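Local structure of AbiEi antitoxin C-terminal domain-containing protein (Mycobacterium tuberculosis, 1ZEL) at residues A[101-106]-A[179-184]. The protein is of unknown function but probably binds DNA through a winged-helix domain and carries a domain related to the AbiEi family of antitoxins. Sequence-based numbering, arbitrary orientation.
Sequences GFMLAG and PALGPE
Leu-104 and Ala-180 form a single beta bridge of the parallel kind, their CA atoms 4.3 Å apart and the chain directions of 102-105 and 179-181 differing by 40°. Leu-104 supplies both of its backbone groups to residues on either side of Ala-180: its N-H reaches the carbonyl of Pro-179 (N to O 2.9 Å), and its O accepts the N-H of Leu-181. Both bonds are short and fairly straight. Weaker CA-H...O contacts, from Met-103 to the Pro-179 carbonyl and from Ala-180 to the Leu-104 carbonyl, give each of the two oxygens another partner.

Side chains meet on two faces of this bridge. On one, the CB atoms of Leu-104 and Ala-180 pack side by side at 3.8 Å. On the other, Met-103 spans all three residues of 179-181: its CG touches CB of Pro-179, and its SD meets CD2 of Leu-181 at 4.0 Å. The bend at chi3 (75°) turns CE of Met-103 aside, to 3.5 Å from the Ala-180 O. The Met-103 and Leu-181 side chains cross at about a right angle. CG of Leu-181, placed anti to its carbonyl carbon (chi1 -68°), sits 3.4 Å from the Leu-104 O, while CD1 packs on CB of Ala-105 at 3.7 Å. CD of the exposed Pro-179 lies obliquely against CE1 of Phe-102, a looser contact at 4.4 Å. The Phe-102 ring also meets that of Trp-93 and packs on Leu-90 and Leu-94, all in helix 88-96.

Strand 103-104 also pairs antiparallel with strand 124-127, through Met-103 with Trp-127 and Ala-105 with Pro-125. The isolated parallel bridge thus extends the edge of a small mixed sheet in the AbiEi-type region and ties it to the lead-in of helix 183-192, which begins after the N-cap Gly-182.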
ATOM      1  N   GLY A 101      -5.471   3.482  10.543  1.00 24.80           N
ATOM      2  CA  GLY A 101      -6.411   3.935   9.520  1.00 23.53           C
ATOM      3  C   GLY A 101      -5.889   4.004   8.096  1.00 22.80           C
ATOM      4  O   GLY A 101      -6.553   4.584   7.245  1.00 21.88           O
ATOM      5  N   PHE A 102      -4.718   3.408   7.821  1.00 21.12           N
ATOM      6  CA  PHE A 102      -4.141   3.480   6.484  1.00 20.54           C
ATOM      7  C   PHE A 102      -4.687   2.344   5.666  1.00 20.94           C
ATOM      8  O   PHE A 102      -5.183   1.339   6.210  1.00 21.67           O
ATOM      9  CB  PHE A 102      -2.586   3.387   6.498  1.00 20.71           C
ATOM     10  CG  PHE A 102      -2.053   2.097   7.106  1.00 18.58           C
ATOM     11  CD1 PHE A 102      -1.958   0.937   6.338  1.00 19.70           C
ATOM     12  CD2 PHE A 102      -1.637   2.051   8.435  1.00 22.44           C
ATOM     13  CE1 PHE A 102      -1.506  -0.258   6.895  1.00 17.99           C
ATOM     14  CE2 PHE A 102      -1.142   0.849   8.996  1.00 17.53           C
ATOM     15  CZ  PHE A 102      -1.095  -0.298   8.213  1.00 21.56           C
ATOM     16  N   MET A 103      -4.572   2.493   4.351  1.00 20.03           N
ATOM     17  CA  MET A 103      -4.770   1.392   3.442  1.00 19.39           C
ATOM     18  C   MET A 103      -3.623   1.368   2.442  1.00 19.30           C
ATOM     19  O   MET A 103      -3.195   2.422   1.986  1.00 19.88           O
ATOM     20  CB  MET A 103      -6.110   1.553   2.710  1.00 19.54           C
ATOM     21  CG  MET A 103      -7.285   1.641   3.655  1.00 19.90           C
ATOM     22  SD  MET A 103      -8.911   1.807   2.886  1.00 24.91           S
ATOM     23  CE  MET A 103      -9.179   0.159   2.283  1.00 19.06           C
ATOM     24  N   LEU A 104      -3.125   0.173   2.101  1.00 19.15           N
ATOM     25  CA  LEU A 104      -2.191   0.034   1.000  1.00 18.49           C
ATOM     26  C   LEU A 104      -2.822   0.647  -0.245  1.00 18.80           C
ATOM     27  O   LEU A 104      -4.021   0.452  -0.501  1.00 19.67           O
ATOM     28  CB  LEU A 104      -1.842  -1.440   0.766  1.00 18.21           C
ATOM     29  CG  LEU A 104      -0.998  -2.125   1.838  1.00 20.49           C
ATOM     30  CD1 LEU A 104      -0.820  -3.620   1.547  1.00 19.44           C
ATOM     31  CD2 LEU A 104       0.346  -1.429   2.007  1.00 19.08           C
ATOM     32  N   ALA A 105      -2.041   1.424  -0.994  1.00 18.18           N
ATOM     33  CA  ALA A 105      -2.573   2.136  -2.162  1.00 19.04           C
ATOM     34  C   ALA A 105      -1.686   1.947  -3.375  1.00 19.28           C
ATOM     35  O   ALA A 105      -0.752   1.133  -3.354  1.00 19.21           O
ATOM     36  CB  ALA A 105      -2.768   3.634  -1.855  1.00 20.28           C
ATOM     37  N   GLY A 106      -1.985   2.693  -4.435  1.00 19.53           N
ATOM     38  CA  GLY A 106      -1.107   2.786  -5.603  1.00 19.55           C
ATOM     39  C   GLY A 106      -0.540   1.455  -6.023  1.00 19.40           C
ATOM     40  O   GLY A 106      -1.290   0.491  -6.141  1.00 19.38           O
ATOM     41  N   PRO A 179      -5.129  -3.768   5.289  1.00 23.05           N
ATOM     42  CA  PRO A 179      -6.199  -3.122   4.515  1.00 22.88           C
ATOM     43  C   PRO A 179      -5.586  -2.557   3.239  1.00 22.30           C
ATOM     44  O   PRO A 179      -4.451  -2.071   3.274  1.00 22.01           O
ATOM     45  CB  PRO A 179      -6.648  -1.967   5.410  1.00 23.37           C
ATOM     46  CG  PRO A 179      -6.073  -2.221   6.732  1.00 25.50           C
ATOM     47  CD  PRO A 179      -4.848  -3.046   6.545  1.00 22.57           C
ATOM     48  N   ALA A 180      -6.297  -2.689   2.113  1.00 21.63           N
ATOM     49  CA  ALA A 180      -5.789  -2.240   0.824  1.00 20.79           C
ATOM     50  C   ALA A 180      -6.949  -1.762  -0.042  1.00 20.45           C
ATOM     51  O   ALA A 180      -8.089  -2.268   0.060  1.00 20.52           O
ATOM     52  CB  ALA A 180      -5.011  -3.372   0.121  1.00 21.69           C
ATOM     53  N   LEU A 181      -6.650  -0.783  -0.893  1.00 19.45           N
ATOM     54  CA  LEU A 181      -7.625  -0.231  -1.812  1.00 19.45           C
ATOM     55  C   LEU A 181      -8.040  -1.312  -2.797  1.00 20.06           C
ATOM     56  O   LEU A 181      -7.210  -2.139  -3.207  1.00 19.70           O
ATOM     57  CB  LEU A 181      -7.015   0.922  -2.621  1.00 18.74           C
ATOM     58  CG  LEU A 181      -6.652   2.206  -1.865  1.00 20.02           C
ATOM     59  CD1 LEU A 181      -6.286   3.304  -2.875  1.00 20.25           C
ATOM     60  CD2 LEU A 181      -7.752   2.645  -0.899  1.00 16.50           C
ATOM     61  N   GLY A 182      -9.312  -1.302  -3.160  1.00 19.47           N
ATOM     62  CA  GLY A 182      -9.787  -2.156  -4.222  1.00 19.84           C
ATOM     63  C   GLY A 182      -9.531  -1.513  -5.580  1.00 21.34           C
ATOM     64  O   GLY A 182      -8.941  -0.433  -5.664  1.00 20.04           O
ATOM     65  N   PRO A 183      -9.969  -2.181  -6.661  1.00 22.04           N
ATOM     66  CA  PRO A 183      -9.672  -1.678  -7.999  1.00 22.20           C
ATOM     67  C   PRO A 183     -10.323  -0.329  -8.269  1.00 21.49           C
ATOM     68  O   PRO A 183      -9.718   0.504  -8.921  1.00 21.56           O
ATOM     69  CB  PRO A 183     -10.253  -2.744  -8.932  1.00 21.23           C
ATOM     70  CG  PRO A 183     -11.206  -3.527  -8.117  1.00 22.99           C
ATOM     71  CD  PRO A 183     -10.698  -3.458  -6.691  1.00 22.59           C
ATOM     72  N   GLU A 184     -11.546  -0.120  -7.783  1.00 21.00           N
ATOM     73  CA  GLU A 184     -12.193   1.164  -7.992  1.00 20.63           C
ATOM     74  C   GLU A 184     -11.419   2.294  -7.342  1.00 20.62           C
ATOM     75  O   GLU A 184     -11.148   3.307  -7.977  1.00 19.82           O
ATOM     76  CB  GLU A 184     -13.650   1.142  -7.514  1.00 20.31           C
ATOM     77  CG  GLU A 184     -14.492   0.161  -8.329  1.00 20.84           C
ATOM     78  CD  GLU A 184     -14.671  -1.177  -7.634  1.00 26.77           C
ATOM     79  OE1 GLU A 184     -13.890  -1.463  -6.707  1.00 25.39           O
ATOM     80  OE2 GLU A 184     -15.594  -1.934  -8.013  1.00 28.17           O
TER